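Local atomic coordinates of deacylase (Burkholderia multivorans, PDB entry 5THW), a protein that probably hydrolyses N-carbamoyl amino acids with a pair of zinc ions, as a dimeric member of the peptidase M20 family. Residues A[52-57]-A[146-151]; A[306-311]-A[321-326]. All coordinates share one frame; numbering follows the deposited sequence.

The two contacts illustrate how an M20 enzyme divides the recognition of one ligand between separate parts of its chain. Contact 1 packs two loops beside the zinc site, and Glu149 and Glu150 carry it to the metal and to the carbamoyl end of the bound N-(aminocarbonyl)-beta-alanine. Contact 2 packs a helix on a strand of the dimerisation domain, and Arg309 on that strand takes the carboxylate at the ligand's other end. The centres of contact 1 and contact 2 lie about 26 Å apart. Between contact 1 and contact 2 the nearest atoms are about 7 Å apart; the contacts do not touch, and both meet the ligand. The second subunit contributes its His247 and Asn296 to the ligand's hydrogen bonds.

Contact 1. Residues A[52-57]-A[146-151]; sequences RLALTD and WTNEEG. With ZN (zinc ion), chain F; URP (N-(aminocarbonyl)-beta-alanine), chain G.
Ala54 sets its methyl against the side chain of Asn148, with Ala54 CB 3.1 Å from Asn148 OD1, while Leu55 meets Thr147 beside it. No hydrogen bond links the two loops; the join is made by small buried surfaces. In Asn148, CG lies anti to the backbone N (chi1 -172°), which carries the amide alongside Ala54, and Asn148 ND2 donates a hydrogen bond to Phe154 O. Leu55 CD2 touches Thr147 CG2 at 3.8 Å, the two side chains crossing at about a right angle, and Thr147 OG1 is hydrogen-bonded to Met82 O. The 52-57 loop itself holds a type II turn from Leu53 to Thr56, with Leu53 O taking both N and OG1 of Thr56, the N-cap of helix 57-72.

Glu150 shows what the packed loop carries. Its CB points toward the 52-57 loop, but with CG beside the backbone N and a second bend at chi2 (-71°), the chain turns away to the zinc ion. Glu150 CG stands 4.2 Å from the metal. The Glu150 carboxylate grips zinc unevenly, OE2 at 2.1 Å and OE1 at 2.6 Å. Glu150 OE1 is also hydrogen-bonded to Gln108 NE2. Asp115, His403 and the ligand's O2 share this zinc. Neighbouring Glu149 brings OE1 to 3.0 Å from ligand N3. Consecutive glutamates on a loop following a strand, beside paired zinc ions, mark the M20 metallohydrolase active site.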
loop_
_atom_site.group_PDB
_atom_site.type_symbol
_atom_site.label_atom_id
_atom_site.label_comp_id
_atom_site.label_asym_id
_atom_site.label_seq_id
_atom_site.Cartn_x
_atom_site.Cartn_y
_atom_site.Cartn_z
ATOM N N ARG A 52 -20.306 -5.490 -5.401
ATOM C CA ARG A 52 -20.534 -6.331 -6.568
ATOM C C ARG A 52 -19.672 -5.788 -7.713
ATOM O O ARG A 52 -20.171 -5.193 -8.676
ATOM C CB ARG A 52 -22.019 -6.330 -6.922
ATOM C CG ARG A 52 -22.487 -7.458 -7.790
ATOM C CD ARG A 52 -23.997 -7.526 -7.715
ATOM N NE ARG A 52 -24.602 -6.323 -8.276
ATOM C CZ ARG A 52 -25.694 -5.734 -7.803
ATOM N NH1 ARG A 52 -26.313 -6.226 -6.740
ATOM N NH2 ARG A 52 -26.169 -4.646 -8.395
ATOM N N LEU A 53 -18.363 -5.991 -7.598
ATOM C CA LEU A 53 -17.428 -5.463 -8.582
ATOM C C LEU A 53 -17.654 -6.096 -9.949
ATOM O O LEU A 53 -18.075 -7.252 -10.067
ATOM C CB LEU A 53 -15.981 -5.689 -8.132
ATOM C CG LEU A 53 -15.348 -4.625 -7.231
ATOM C CD1 LEU A 53 -15.197 -3.312 -8.001
ATOM C CD2 LEU A 53 -16.144 -4.396 -5.950
ATOM N N ALA A 54 -17.358 -5.316 -10.987
ATOM C CA ALA A 54 -17.595 -5.724 -12.363
ATOM C C ALA A 54 -16.927 -7.060 -12.681
ATOM O O ALA A 54 -15.763 -7.287 -12.340
ATOM C CB ALA A 54 -17.072 -4.636 -13.304
ATOM N N LEU A 55 -17.682 -7.944 -13.334
ATOM C CA LEU A 55 -17.177 -9.215 -13.859
ATOM C C LEU A 55 -16.699 -10.177 -12.764
ATOM O O LEU A 55 -15.897 -11.083 -13.033
ATOM C CB LEU A 55 -16.065 -8.966 -14.888
ATOM C CG LEU A 55 -16.493 -8.029 -16.028
ATOM C CD1 LEU A 55 -15.377 -7.797 -17.031
ATOM C CD2 LEU A 55 -17.732 -8.574 -16.730
ATOM N N THR A 56 -17.187 -10.015 -11.532
ATOM C CA THR A 56 -16.994 -11.004 -10.484
ATOM C C THR A 56 -18.106 -12.050 -10.555
ATOM O O THR A 56 -19.014 -11.969 -11.385
ATOM C CB THR A 56 -16.961 -10.342 -9.107
ATOM O OG1 THR A 56 -18.212 -9.685 -8.854
ATOM C CG2 THR A 56 -15.838 -9.319 -9.044
ATOM N N ASP A 57 -18.033 -13.064 -9.686
ATOM C CA ASP A 57 -19.133 -14.021 -9.623
ATOM C C ASP A 57 -20.413 -13.368 -9.112
ATOM O O ASP A 57 -21.511 -13.736 -9.546
ATOM C CB ASP A 57 -18.765 -15.216 -8.743
ATOM C CG ASP A 57 -17.734 -16.118 -9.390
ATOM O OD1 ASP A 57 -17.543 -16.017 -10.620
ATOM O OD2 ASP A 57 -17.146 -16.960 -8.679
ATOM N N TRP A 146 -24.658 -2.085 -19.038
ATOM C CA TRP A 146 -23.335 -1.744 -19.552
ATOM C C TRP A 146 -22.252 -2.337 -18.652
ATOM O O TRP A 146 -22.321 -2.217 -17.424
ATOM C CB TRP A 146 -23.174 -0.226 -19.666
ATOM C CG TRP A 146 -24.201 0.410 -20.557
ATOM C CD1 TRP A 146 -25.262 1.178 -20.168
ATOM C CD2 TRP A 146 -24.281 0.313 -21.987
ATOM N NE1 TRP A 146 -25.983 1.582 -21.269
ATOM C CE2 TRP A 146 -25.407 1.060 -22.395
ATOM C CE3 TRP A 146 -23.511 -0.332 -22.959
ATOM C CZ2 TRP A 146 -25.780 1.179 -23.730
ATOM C CZ3 TRP A 146 -23.883 -0.210 -24.287
ATOM C CH2 TRP A 146 -25.007 0.540 -24.659
ATOM N N THR A 147 -21.260 -2.980 -19.269
ATOM C CA THR A 147 -20.209 -3.666 -18.525
ATOM C C THR A 147 -19.223 -2.687 -17.901
ATOM O O THR A 147 -18.800 -1.718 -18.539
ATOM C CB THR A 147 -19.458 -4.635 -19.444
ATOM O OG1 THR A 147 -20.371 -5.608 -19.961
ATOM C CG2 THR A 147 -18.328 -5.346 -18.702
ATOM N N ASN A 148 -18.850 -2.964 -16.648
ATOM C CA ASN A 148 -17.753 -2.288 -15.954
ATOM C C ASN A 148 -17.849 -0.769 -16.109
ATOM O O ASN A 148 -16.884 -0.090 -16.479
ATOM C CB ASN A 148 -16.404 -2.803 -16.461
ATOM C CG ASN A 148 -15.233 -2.285 -15.638
ATOM O OD1 ASN A 148 -15.272 -2.303 -14.412
ATOM N ND2 ASN A 148 -14.208 -1.780 -16.314
ATOM N N GLU A 149 -19.030 -0.228 -15.789
ATOM C CA GLU A 149 -19.220 1.219 -15.891
ATOM C C GLU A 149 -18.424 1.964 -14.830
ATOM O O GLU A 149 -17.919 3.059 -15.092
ATOM C CB GLU A 149 -20.704 1.576 -15.809
ATOM C CG GLU A 149 -21.006 3.041 -16.020
ATOM C CD GLU A 149 -20.895 3.856 -14.744
ATOM O OE1 GLU A 149 -20.887 3.255 -13.646
ATOM O OE2 GLU A 149 -20.828 5.099 -14.837
ATOM N N GLU A 150 -18.304 1.382 -13.631
ATOM C CA GLU A 150 -17.670 2.071 -12.509
ATOM C C GLU A 150 -16.210 2.398 -12.785
ATOM O O GLU A 150 -15.706 3.423 -12.309
ATOM C CB GLU A 150 -17.776 1.219 -11.236
ATOM C CG GLU A 150 -19.161 1.191 -10.604
ATOM C CD GLU A 150 -19.538 2.511 -9.946
ATOM O OE1 GLU A 150 -18.689 3.428 -9.901
ATOM O OE2 GLU A 150 -20.691 2.634 -9.487
ATOM N N GLY A 151 -15.512 1.552 -13.537
ATOM C CA GLY A 151 -14.104 1.802 -13.775
ATOM C C GLY A 151 -13.227 1.599 -12.563
ATOM O O GLY A 151 -12.125 2.152 -12.501
HETATM ZN ZN ZN F . -20.809 4.743 -9.184
HETATM O O2 URP G . -20.812 6.763 -10.237
HETATM C C2 URP G . -20.897 6.304 -11.361
HETATM N N3 URP G . -21.682 5.266 -11.618
HETATM N N1 URP G . -20.193 6.810 -12.363
HETATM C C6 URP G . -18.881 6.278 -12.691
HETATM C C5 URP G . -18.057 7.251 -13.523
HETATM C C4 URP G . -17.688 8.405 -12.627
HETATM O O42 URP G . -18.241 9.512 -12.818
HETATM O O41 URP G . -16.844 8.208 -11.724
#

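Contact 2. Residues A[306-311]-A[321-326]; sequences VDFRHP and AALRDG. With URP (N-(aminocarbonyl)-beta-alanine), chain G.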
loop_
_atom_site.group_PDB
_atom_site.type_symbol
_atom_site.label_atom_id
_atom_site.label_comp_id
_atom_site.label_asym_id
_atom_site.label_seq_id
_atom_site.Cartn_x
_atom_site.Cartn_y
_atom_site.Cartn_z
ATOM N N VAL A 306 -5.233 9.972 -10.243
ATOM C CA VAL A 306 -5.752 11.330 -10.144
ATOM C C VAL A 306 -7.072 11.409 -10.902
ATOM O O VAL A 306 -7.196 10.884 -12.011
ATOM C CB VAL A 306 -4.741 12.367 -10.687
ATOM C CG1 VAL A 306 -5.373 13.743 -10.766
ATOM C CG2 VAL A 306 -3.476 12.411 -9.803
ATOM N N ASP A 307 -8.049 12.074 -10.297
ATOM C CA ASP A 307 -9.394 12.250 -10.836
ATOM C C ASP A 307 -9.655 13.752 -10.915
ATOM O O ASP A 307 -9.703 14.427 -9.882
ATOM C CB ASP A 307 -10.413 11.544 -9.932
ATOM C CG ASP A 307 -11.856 11.628 -10.447
ATOM O OD1 ASP A 307 -12.496 10.564 -10.592
ATOM O OD2 ASP A 307 -12.361 12.747 -10.697
ATOM N N PHE A 308 -9.769 14.286 -12.131
ATOM C CA PHE A 308 -10.114 15.686 -12.353
ATOM C C PHE A 308 -11.472 15.779 -13.043
ATOM O O PHE A 308 -11.768 15.008 -13.964
ATOM C CB PHE A 308 -9.067 16.406 -13.210
ATOM C CG PHE A 308 -7.833 16.830 -12.460
ATOM C CD1 PHE A 308 -7.833 16.924 -11.080
ATOM C CD2 PHE A 308 -6.687 17.194 -13.153
ATOM C CE1 PHE A 308 -6.692 17.324 -10.396
ATOM C CE2 PHE A 308 -5.549 17.606 -12.479
ATOM C CZ PHE A 308 -5.553 17.672 -11.093
ATOM N N ARG A 309 -12.304 16.719 -12.601
ATOM C CA ARG A 309 -13.595 16.951 -13.238
ATOM C C ARG A 309 -13.906 18.438 -13.255
ATOM O O ARG A 309 -13.562 19.158 -12.318
ATOM C CB ARG A 309 -14.733 16.199 -12.530
ATOM C CG ARG A 309 -14.480 14.720 -12.374
ATOM C CD ARG A 309 -15.605 13.984 -11.700
ATOM N NE ARG A 309 -15.149 12.670 -11.265
ATOM C CZ ARG A 309 -15.909 11.582 -11.232
ATOM N NH1 ARG A 309 -17.178 11.646 -11.623
ATOM N NH2 ARG A 309 -15.395 10.429 -10.814
ATOM N N HIS A 310 -14.538 18.894 -14.335
ATOM C CA HIS A 310 -15.067 20.249 -14.395
ATOM C C HIS A 310 -16.096 20.315 -15.513
ATOM O O HIS A 310 -15.972 19.588 -16.507
ATOM C CB HIS A 310 -13.958 21.286 -14.621
ATOM C CG HIS A 310 -14.342 22.672 -14.197
ATOM N ND1 HIS A 310 -14.985 23.557 -15.037
ATOM C CD2 HIS A 310 -14.201 23.313 -13.012
ATOM C CE1 HIS A 310 -15.215 24.687 -14.389
ATOM N NE2 HIS A 310 -14.751 24.564 -13.158
ATOM N N PRO A 311 -17.140 21.139 -15.367
ATOM C CA PRO A 311 -18.114 21.288 -16.461
ATOM C C PRO A 311 -17.602 22.098 -17.635
ATOM O O PRO A 311 -18.232 22.062 -18.699
ATOM C CB PRO A 311 -19.300 21.985 -15.781
ATOM C CG PRO A 311 -18.696 22.693 -14.613
ATOM C CD PRO A 311 -17.596 21.797 -14.132
ATOM N N ALA A 321 -2.868 21.144 -16.754
ATOM C CA ALA A 321 -1.572 21.818 -16.826
ATOM C C ALA A 321 -0.972 22.018 -15.439
ATOM O O ALA A 321 0.239 21.856 -15.249
ATOM C CB ALA A 321 -1.716 23.161 -17.545
ATOM N N ALA A 322 -1.801 22.389 -14.460
ATOM C CA ALA A 322 -1.296 22.559 -13.105
ATOM C C ALA A 322 -0.782 21.238 -12.544
ATOM O O ALA A 322 0.257 21.203 -11.874
ATOM C CB ALA A 322 -2.391 23.140 -12.210
ATOM N N LEU A 323 -1.471 20.132 -12.845
ATOM C CA LEU A 323 -1.046 18.826 -12.353
ATOM C C LEU A 323 0.305 18.425 -12.933
ATOM O O LEU A 323 1.207 18.014 -12.199
ATOM C CB LEU A 323 -2.097 17.770 -12.680
ATOM C CG LEU A 323 -1.645 16.332 -12.384
ATOM C CD1 LEU A 323 -1.522 16.098 -10.888
ATOM C CD2 LEU A 323 -2.594 15.320 -13.007
ATOM N N ARG A 324 0.448 18.511 -14.256
ATOM C CA ARG A 324 1.700 18.116 -14.900
ATOM C C ARG A 324 2.861 18.986 -14.441
ATOM O O ARG A 324 3.989 18.499 -14.294
ATOM C CB ARG A 324 1.546 18.170 -16.415
ATOM C CG ARG A 324 0.554 17.139 -16.932
ATOM C CD ARG A 324 0.256 17.358 -18.396
ATOM N NE ARG A 324 -0.809 16.489 -18.875
ATOM C CZ ARG A 324 -0.619 15.289 -19.398
ATOM N NH1 ARG A 324 0.609 14.803 -19.506
ATOM N NH2 ARG A 324 -1.663 14.582 -19.811
ATOM N N ASP A 325 2.613 20.284 -14.246
ATOM C CA ASP A 325 3.658 21.181 -13.754
ATOM C C ASP A 325 4.030 20.865 -12.308
ATOM O O ASP A 325 5.215 20.786 -11.964
ATOM C CB ASP A 325 3.201 22.638 -13.883
ATOM C CG ASP A 325 4.273 23.622 -13.456
ATOM O OD1 ASP A 325 5.166 23.931 -14.271
ATOM O OD2 ASP A 325 4.233 24.069 -12.291
ATOM N N GLY A 326 3.033 20.675 -11.444
ATOM C CA GLY A 326 3.325 20.393 -10.047
ATOM C C GLY A 326 3.989 19.043 -9.840
ATOM O O GLY A 326 4.848 18.894 -8.964
HETATM O O2 URP G . -20.812 6.763 -10.237
HETATM C C2 URP G . -20.897 6.304 -11.361
HETATM N N3 URP G . -21.682 5.266 -11.618
HETATM N N1 URP G . -20.193 6.810 -12.363
HETATM C C6 URP G . -18.881 6.278 -12.691
HETATM C C5 URP G . -18.057 7.251 -13.523
HETATM C C4 URP G . -17.688 8.405 -12.627
HETATM O O42 URP G . -18.241 9.512 -12.818
HETATM O O41 URP G . -16.844 8.208 -11.724
#
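This is apolar helix-on-strand packing inside the dimerisation domain, where helix 313-334 returns over strand 297-310 after a short connection. Leu323 supplies the helix side. Leu323 CB comes to the edge of the Phe308 ring, near the ring plane, at 3.5 Å from Phe308 CE2. A chi1 of 171° carries Leu323 CG toward the strand, and Leu323 CD2 then meets Val306 CG1 tip to tip at 3.9 Å. Val306 CG1 also lies 3.8 Å above the plane of the Phe308 ring, over its centre. Val270 and Ile273 of helix 259-275 extend this buried layer.

Arg309 belongs to the other side of the strand, facing the ligand. Asp307 holds its guanidinium side-on in a salt bridge: Arg309 NE bonds to Asp307 OD2 at 2.8 Å and Arg309 NH2 to Asp307 OD1 at 2.9 Å, both in the guanidinium plane and on syn lone pairs. That second-shell grip fixes the rotation of the group. Arg309 NH1 is thus presented to ligand O42 at 2.7 Å and Arg309 NH2 to ligand O41 at 2.8 Å. Such a helix-backed strand is consistent with the way the dimerisation domain of carbamoylase-type M20 enzymes reaches the substrate carboxylate.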